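Putative TetR-family transcriptional regulator (Rhodococcus sp., PDB 2G3B) probably binds DNA through an N-terminal helix-turn-helix and represses transcription as a dimer, as in other members of the TetR family. Local coordinates at residues A123-E128 against A157-L162; E103-A108 against D116-T121. One frame throughout, in Å; residues are numbered along the deposited sequence.

How the interactions relate
Interactions 1 and 2 lie about 12 Å apart, centre to centre, along helix 115-139, which offers Leu118 to helix 92-110 and, two turns later, Trp125 to helix 148-167. What joins them is a salt bridge: Arg105 NE of interaction 2 meets Glu160 OE1 of interaction 1 at 2.7 Å, tying helix 92-110 to helix 148-167. Both ends of this ion pair also reach the second subunit, so a charged network runs from within one regulatory domain into the dimer partner. A bound glycerol sits about 3 Å from the side chain of Trp125. It probably came from the crystallisation liquor, yet it may mark the kind of ligand pocket found in this family.

Interaction 1: residues A123-E128 against A157-L162; sequences AAWVSE and ALVEGL
Glu160 OE2 is held by Arg165 of the second subunit in a salt bridge and at the same time lies 3.7 Å from Trp125 CZ3, near the plane of the indole. The other oxygen, OE1, answers to Arg105, so two arginines from different chains probably fix the rotation of this buried carboxylate. Ring and carboxylate planes are only 24° apart, and the glutamate stem and the indole run alongside each other, pointing opposite ways, with Glu160 CG in the ring plane, 3.8 Å from Trp125 CZ3. In the all-helical regulatory domain of TetR-type proteins this is where helix 115-139 faces helix 148-167; the latter also packs on helix 173-188 and on its own copy in the dimer partner. Trp125 directs its six-membered ring toward helix 148-167 because CG stands anti to the backbone N (chi1 177°). The far edge of that ring meets Val159 at a slant: CG1 of the valine stands 3.7 Å from Trp125 CH2 and 3.8 Å from Trp125 CZ2. The same ring edge therefore has a methyl at one corner and a carboxylate at the next, while Asn59 and Arg66 of helix 47-66 also touch the indole.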
ATOM      1  N   ALA A 123       5.741 -13.258  -1.204  1.00 31.26           N
ATOM      2  CA  ALA A 123       7.102 -13.809  -1.076  1.00 31.49           C
ATOM      3  C   ALA A 123       7.647 -14.265  -2.425  1.00 30.25           C
ATOM      4  O   ALA A 123       8.812 -14.096  -2.712  1.00 29.13           O
ATOM      5  CB  ALA A 123       7.143 -14.936  -0.053  1.00 32.62           C
ATOM      6  N   ALA A 124       6.777 -14.826  -3.276  1.00 30.13           N
ATOM      7  CA  ALA A 124       7.162 -15.231  -4.620  1.00 29.68           C
ATOM      8  C   ALA A 124       7.559 -14.014  -5.495  1.00 29.91           C
ATOM      9  O   ALA A 124       8.568 -14.049  -6.191  1.00 30.28           O
ATOM     10  CB  ALA A 124       5.995 -16.035  -5.260  1.00 29.68           C
ATOM     11  N   TRP A 125       6.797 -12.933  -5.403  1.00 28.66           N
ATOM     12  CA  TRP A 125       7.130 -11.702  -6.116  1.00 29.80           C
ATOM     13  C   TRP A 125       8.464 -11.142  -5.616  1.00 29.84           C
ATOM     14  O   TRP A 125       9.379 -10.814  -6.405  1.00 30.90           O
ATOM     15  CB  TRP A 125       5.995 -10.676  -5.908  1.00 29.25           C
ATOM     16  CG  TRP A 125       6.195  -9.321  -6.521  1.00 28.38           C
ATOM     17  CD1 TRP A 125       7.031  -8.983  -7.576  1.00 30.09           C
ATOM     18  CD2 TRP A 125       5.538  -8.100  -6.111  1.00 28.33           C
ATOM     19  NE1 TRP A 125       6.918  -7.593  -7.815  1.00 29.97           N
ATOM     20  CE2 TRP A 125       6.032  -7.049  -6.924  1.00 30.10           C
ATOM     21  CE3 TRP A 125       4.620  -7.798  -5.089  1.00 29.06           C
ATOM     22  CZ2 TRP A 125       5.597  -5.718  -6.786  1.00 33.38           C
ATOM     23  CZ3 TRP A 125       4.191  -6.483  -4.931  1.00 29.32           C
ATOM     24  CH2 TRP A 125       4.678  -5.456  -5.773  1.00 32.28           C
ATOM     25  N   VAL A 126       8.567 -11.018  -4.314  1.00 30.04           N
ATOM     26  CA  VAL A 126       9.816 -10.558  -3.678  1.00 29.82           C
ATOM     27  C   VAL A 126      11.056 -11.372  -4.145  1.00 30.14           C
ATOM     28  O   VAL A 126      12.119 -10.822  -4.438  1.00 30.60           O
ATOM     29  CB  VAL A 126       9.646 -10.654  -2.144  1.00 30.94           C
ATOM     30  CG1 VAL A 126      11.024 -10.462  -1.429  1.00 27.11           C
ATOM     31  CG2 VAL A 126       8.667  -9.520  -1.651  1.00 31.67           C
ATOM     32  N   SER A 127      10.892 -12.685  -4.238  1.00 30.39           N
ATOM     33  CA  SER A 127      11.967 -13.593  -4.622  1.00 30.98           C
ATOM     34  C   SER A 127      12.481 -13.363  -6.031  1.00 31.99           C
ATOM     35  O   SER A 127      13.678 -13.513  -6.285  1.00 30.45           O
ATOM     36  CB  SER A 127      11.520 -15.053  -4.416  1.00 31.52           C
ATOM     37  OG  SER A 127      12.591 -15.933  -4.589  1.00 30.50           O
ATOM     38  N   GLU A 128      11.603 -12.974  -6.963  1.00 32.90           N
ATOM     39  CA  GLU A 128      12.069 -12.668  -8.330  1.00 33.58           C
ATOM     40  C   GLU A 128      13.000 -11.492  -8.274  1.00 33.75           C
ATOM     41  O   GLU A 128      14.032 -11.476  -8.942  1.00 33.98           O
ATOM     42  CB  GLU A 128      10.912 -12.253  -9.246  1.00 33.37           C
ATOM     43  CG  GLU A 128       9.784 -13.203  -9.332  1.00 32.31           C
ATOM     44  CD  GLU A 128       8.605 -12.622 -10.213  1.00 37.70           C
ATOM     45  OE1 GLU A 128       8.771 -11.554 -10.848  1.00 40.06           O
ATOM     46  OE2 GLU A 128       7.531 -13.224 -10.245  1.00 38.84           O
ATOM     47  N   ALA A 157       7.547  -3.279  -1.824  1.00 29.01           N
ATOM     48  CA  ALA A 157       6.688  -2.473  -0.942  1.00 30.32           C
ATOM     49  C   ALA A 157       6.459  -1.057  -1.515  1.00 30.15           C
ATOM     50  O   ALA A 157       5.348  -0.499  -1.426  1.00 30.39           O
ATOM     51  CB  ALA A 157       7.259  -2.404   0.500  1.00 28.67           C
ATOM     52  N   LEU A 158       7.511  -0.466  -2.078  1.00 30.07           N
ATOM     53  CA  LEU A 158       7.419   0.827  -2.802  1.00 29.51           C
ATOM     54  C   LEU A 158       6.419   0.771  -3.978  1.00 30.48           C
ATOM     55  O   LEU A 158       5.560   1.638  -4.131  1.00 30.47           O
ATOM     56  CB  LEU A 158       8.817   1.310  -3.302  1.00 30.48           C
ATOM     57  CG  LEU A 158       8.798   2.554  -4.211  1.00 29.97           C
ATOM     58  CD1 LEU A 158       8.211   3.824  -3.404  1.00 27.77           C
ATOM     59  CD2 LEU A 158      10.173   2.856  -4.866  1.00 30.50           C
ATOM     60  N   VAL A 159       6.476  -0.291  -4.759  1.00 29.08           N
ATOM     61  CA  VAL A 159       5.454  -0.476  -5.833  1.00 30.28           C
ATOM     62  C   VAL A 159       4.018  -0.505  -5.251  1.00 30.94           C
ATOM     63  O   VAL A 159       3.124   0.140  -5.767  1.00 28.97           O
ATOM     64  CB  VAL A 159       5.732  -1.802  -6.642  1.00 29.56           C
ATOM     65  CG1 VAL A 159       4.517  -2.210  -7.560  1.00 31.39           C
ATOM     66  CG2 VAL A 159       7.080  -1.668  -7.436  1.00 29.26           C
ATOM     67  N   GLU A 160       3.807  -1.243  -4.151  1.00 30.74           N
ATOM     68  CA  GLU A 160       2.477  -1.300  -3.560  1.00 33.25           C
ATOM     69  C   GLU A 160       2.015   0.074  -3.027  1.00 31.55           C
ATOM     70  O   GLU A 160       0.880   0.453  -3.199  1.00 30.05           O
ATOM     71  CB  GLU A 160       2.492  -2.331  -2.400  1.00 32.41           C
ATOM     72  CG  GLU A 160       2.433  -3.800  -2.921  1.00 34.61           C
ATOM     73  CD  GLU A 160       2.066  -4.768  -1.787  1.00 39.30           C
ATOM     74  OE1 GLU A 160       1.053  -4.535  -1.078  1.00 48.86           O
ATOM     75  OE2 GLU A 160       2.779  -5.754  -1.585  1.00 44.86           O
ATOM     76  N   GLY A 161       2.908   0.792  -2.361  1.00 28.82           N
ATOM     77  CA  GLY A 161       2.560   2.138  -1.859  1.00 28.86           C
ATOM     78  C   GLY A 161       2.268   3.115  -2.989  1.00 29.31           C
ATOM     79  O   GLY A 161       1.288   3.893  -2.897  1.00 29.19           O
ATOM     80  N   LEU A 162       3.102   3.112  -4.030  1.00 26.67           N
ATOM     81  CA  LEU A 162       2.823   3.976  -5.177  1.00 29.59           C
ATOM     82  C   LEU A 162       1.527   3.585  -5.843  1.00 29.32           C
ATOM     83  O   LEU A 162       0.776   4.465  -6.249  1.00 30.56           O
ATOM     84  CB  LEU A 162       3.941   3.900  -6.221  1.00 30.13           C
ATOM     85  CG  LEU A 162       5.249   4.598  -5.761  1.00 30.32           C
ATOM     86  CD1 LEU A 162       6.400   4.261  -6.696  1.00 30.29           C
ATOM     87  CD2 LEU A 162       5.051   6.123  -5.692  1.00 27.66           C
TER

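Interaction 2: residues E103-A108 against D116-T121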
ATOM      1  N   GLU A 103      -7.067  -4.414  -3.080  1.00 33.61           N
ATOM      2  CA  GLU A 103      -8.188  -4.936  -2.265  1.00 33.74           C
ATOM      3  C   GLU A 103      -7.773  -6.066  -1.336  1.00 32.41           C
ATOM      4  O   GLU A 103      -8.089  -6.068  -0.151  1.00 32.61           O
ATOM      5  CB  GLU A 103      -9.346  -5.436  -3.158  1.00 33.47           C
ATOM      6  CG  GLU A 103     -10.142  -4.302  -3.809  1.00 35.33           C
ATOM      7  CD  GLU A 103     -11.053  -3.574  -2.809  1.00 39.18           C
ATOM      8  OE1 GLU A 103     -11.347  -4.111  -1.702  1.00 36.20           O
ATOM      9  OE2 GLU A 103     -11.507  -2.460  -3.168  1.00 43.56           O
ATOM     10  N   LEU A 104      -7.087  -7.040  -1.880  1.00 32.08           N
ATOM     11  CA  LEU A 104      -6.609  -8.166  -1.059  1.00 31.76           C
ATOM     12  C   LEU A 104      -5.648  -7.748   0.026  1.00 31.99           C
ATOM     13  O   LEU A 104      -5.718  -8.245   1.189  1.00 32.35           O
ATOM     14  CB  LEU A 104      -5.934  -9.185  -1.967  1.00 31.55           C
ATOM     15  CG  LEU A 104      -6.947  -9.888  -2.894  1.00 35.15           C
ATOM     16  CD1 LEU A 104      -6.239 -10.394  -4.150  1.00 36.33           C
ATOM     17  CD2 LEU A 104      -7.730 -11.029  -2.198  1.00 39.92           C
ATOM     18  N   ARG A 105      -4.714  -6.870  -0.339  1.00 31.61           N
ATOM     19  CA  ARG A 105      -3.742  -6.343   0.687  1.00 32.30           C
ATOM     20  C   ARG A 105      -4.477  -5.608   1.845  1.00 32.61           C
ATOM     21  O   ARG A 105      -4.203  -5.839   3.037  1.00 34.30           O
ATOM     22  CB  ARG A 105      -2.677  -5.466   0.005  1.00 30.03           C
ATOM     23  CG  ARG A 105      -1.866  -4.630   0.973  1.00 32.24           C
ATOM     24  CD  ARG A 105      -0.860  -5.469   1.762  1.00 27.62           C
ATOM     25  NE  ARG A 105       0.110  -6.140   0.897  1.00 28.84           N
ATOM     26  CZ  ARG A 105       0.774  -7.243   1.225  1.00 32.38           C
ATOM     27  NH1 ARG A 105       0.618  -7.823   2.426  1.00 30.50           N
ATOM     28  NH2 ARG A 105       1.609  -7.769   0.350  1.00 33.03           N
ATOM     29  N   ALA A 106      -5.440  -4.748   1.510  1.00 32.95           N
ATOM     30  CA  ALA A 106      -6.234  -4.020   2.498  1.00 33.33           C
ATOM     31  C   ALA A 106      -7.105  -4.951   3.330  1.00 33.71           C
ATOM     32  O   ALA A 106      -7.244  -4.778   4.543  1.00 35.40           O
ATOM     33  CB  ALA A 106      -7.139  -2.914   1.795  1.00 32.19           C
ATOM     34  N   SER A 107      -7.672  -5.971   2.700  1.00 35.06           N
ATOM     35  CA  SER A 107      -8.610  -6.861   3.411  1.00 34.46           C
ATOM     36  C   SER A 107      -7.921  -7.806   4.365  1.00 35.14           C
ATOM     37  O   SER A 107      -8.509  -8.188   5.370  1.00 35.29           O
ATOM     38  CB  SER A 107      -9.443  -7.674   2.408  1.00 34.49           C
ATOM     39  OG  SER A 107     -10.401  -6.830   1.765  1.00 34.79           O
ATOM     40  N   ALA A 108      -6.699  -8.220   4.046  1.00 34.78           N
ATOM     41  CA  ALA A 108      -5.982  -9.202   4.873  1.00 35.22           C
ATOM     42  C   ALA A 108      -5.652  -8.641   6.259  1.00 35.94           C
ATOM     43  O   ALA A 108      -5.318  -9.398   7.164  1.00 36.19           O
ATOM     44  CB  ALA A 108      -4.738  -9.690   4.162  1.00 34.27           C
ATOM     45  N   ASP A 116      -1.996 -15.698   5.215  1.00 33.46           N
ATOM     46  CA  ASP A 116      -0.997 -16.727   4.813  1.00 34.02           C
ATOM     47  C   ASP A 116      -0.865 -16.847   3.271  1.00 33.94           C
ATOM     48  O   ASP A 116       0.234 -16.811   2.744  1.00 34.32           O
ATOM     49  CB  ASP A 116      -1.288 -18.103   5.453  1.00 35.02           C
ATOM     50  CG  ASP A 116      -0.813 -18.182   6.905  1.00 38.03           C
ATOM     51  OD1 ASP A 116      -0.109 -17.257   7.383  1.00 41.06           O
ATOM     52  OD2 ASP A 116      -1.106 -19.182   7.552  1.00 37.95           O
ATOM     53  N   PRO A 117      -1.981 -16.994   2.545  1.00 33.12           N
ATOM     54  CA  PRO A 117      -1.817 -16.987   1.083  1.00 33.13           C
ATOM     55  C   PRO A 117      -1.175 -15.703   0.530  1.00 33.10           C
ATOM     56  O   PRO A 117      -0.319 -15.796  -0.343  1.00 31.81           O
ATOM     57  CB  PRO A 117      -3.272 -17.130   0.524  1.00 33.79           C
ATOM     58  CG  PRO A 117      -4.112 -17.429   1.640  1.00 32.69           C
ATOM     59  CD  PRO A 117      -3.377 -17.260   2.954  1.00 34.56           C
ATOM     60  N   LEU A 118      -1.620 -14.533   0.993  1.00 31.79           N
ATOM     61  CA  LEU A 118      -1.056 -13.273   0.505  1.00 31.74           C
ATOM     62  C   LEU A 118       0.445 -13.199   0.787  1.00 30.35           C
ATOM     63  O   LEU A 118       1.201 -12.704  -0.041  1.00 31.87           O
ATOM     64  CB  LEU A 118      -1.748 -12.063   1.167  1.00 30.96           C
ATOM     65  CG  LEU A 118      -1.293 -10.637   0.795  1.00 30.87           C
ATOM     66  CD1 LEU A 118      -1.288 -10.408  -0.743  1.00 28.09           C
ATOM     67  CD2 LEU A 118      -2.164  -9.611   1.505  1.00 32.55           C
ATOM     68  N   ALA A 119       0.852 -13.627   1.972  1.00 30.16           N
ATOM     69  CA  ALA A 119       2.285 -13.657   2.359  1.00 29.67           C
ATOM     70  C   ALA A 119       3.069 -14.555   1.407  1.00 31.04           C
ATOM     71  O   ALA A 119       4.176 -14.218   0.966  1.00 30.57           O
ATOM     72  CB  ALA A 119       2.438 -14.136   3.803  1.00 29.57           C
ATOM     73  N   ARG A 120       2.465 -15.682   1.033  1.00 30.80           N
ATOM     74  CA  ARG A 120       3.175 -16.655   0.182  1.00 31.75           C
ATOM     75  C   ARG A 120       3.282 -16.077  -1.190  1.00 30.93           C
ATOM     76  O   ARG A 120       4.327 -16.212  -1.808  1.00 31.78           O
ATOM     77  CB  ARG A 120       2.428 -17.989   0.112  1.00 30.37           C
ATOM     78  CG  ARG A 120       2.654 -18.903   1.352  1.00 33.15           C
ATOM     79  CD  ARG A 120       2.040 -20.298   1.167  1.00 33.54           C
ATOM     80  NE  ARG A 120       0.569 -20.309   1.123  1.00 35.75           N
ATOM     81  CZ  ARG A 120      -0.245 -20.586   2.148  1.00 35.74           C
ATOM     82  NH1 ARG A 120       0.209 -20.838   3.362  1.00 34.51           N
ATOM     83  NH2 ARG A 120      -1.551 -20.572   1.958  1.00 34.01           N
ATOM     84  N   THR A 121       2.195 -15.469  -1.700  1.00 30.97           N
ATOM     85  CA  THR A 121       2.252 -14.899  -3.051  1.00 31.46           C
ATOM     86  C   THR A 121       3.196 -13.699  -3.081  1.00 31.18           C
ATOM     87  O   THR A 121       4.001 -13.572  -3.986  1.00 31.37           O
ATOM     88  CB  THR A 121       0.810 -14.583  -3.572  1.00 31.25           C
ATOM     89  OG1 THR A 121       0.076 -15.792  -3.540  1.00 33.71           O
ATOM     90  CG2 THR A 121       0.817 -14.065  -5.020  1.00 31.19           C
TER
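Between Asp116 and Thr121 a single side chain, that of Leu118, reaches across to Leu104, Arg105 and Ala108. Just before it, Pro117 rests on Leu55 of helix 47-66. Leu118 then turns directly at helix 92-110: its CG lies anti to the backbone N (chi1 180°), which carries the isobutyl group straight across. Leu118 CD2 does most of the touching, 3.7 Å from Ala108 CB and 3.8 Å from the carbonyl oxygen Leu104 O. It also sits over one face of the Arg105 guanidinium, displaced toward the rim, with Leu118 CD2 3.4 Å from Arg105 NH1, and the two side chains cross at roughly a right angle. Here two consecutive helices of the all-helical regulatory domain, joined by a short turn, cross obliquely at 133° between directions, their local axes 10.5 Å apart; the nearest backbones are those of Arg105 and Leu118, 7.4 Å from CA to CA. Bends at chi2 and chi3 bring the arginine's flat end round against the leucine, where NH1 forms a salt bridge with Glu170 of the second subunit while NE stays with Glu160. A leucine in place of Arg105 would probably leave Glu170 of the second subunit without this partner, make the Glu160 carboxylate depend on Arg165 of that subunit, and take away the guanidinium face against Leu118 CD2. Thr121 ends the segment with its OG1 hydrogen-bonded to Asn56 of helix 47-66.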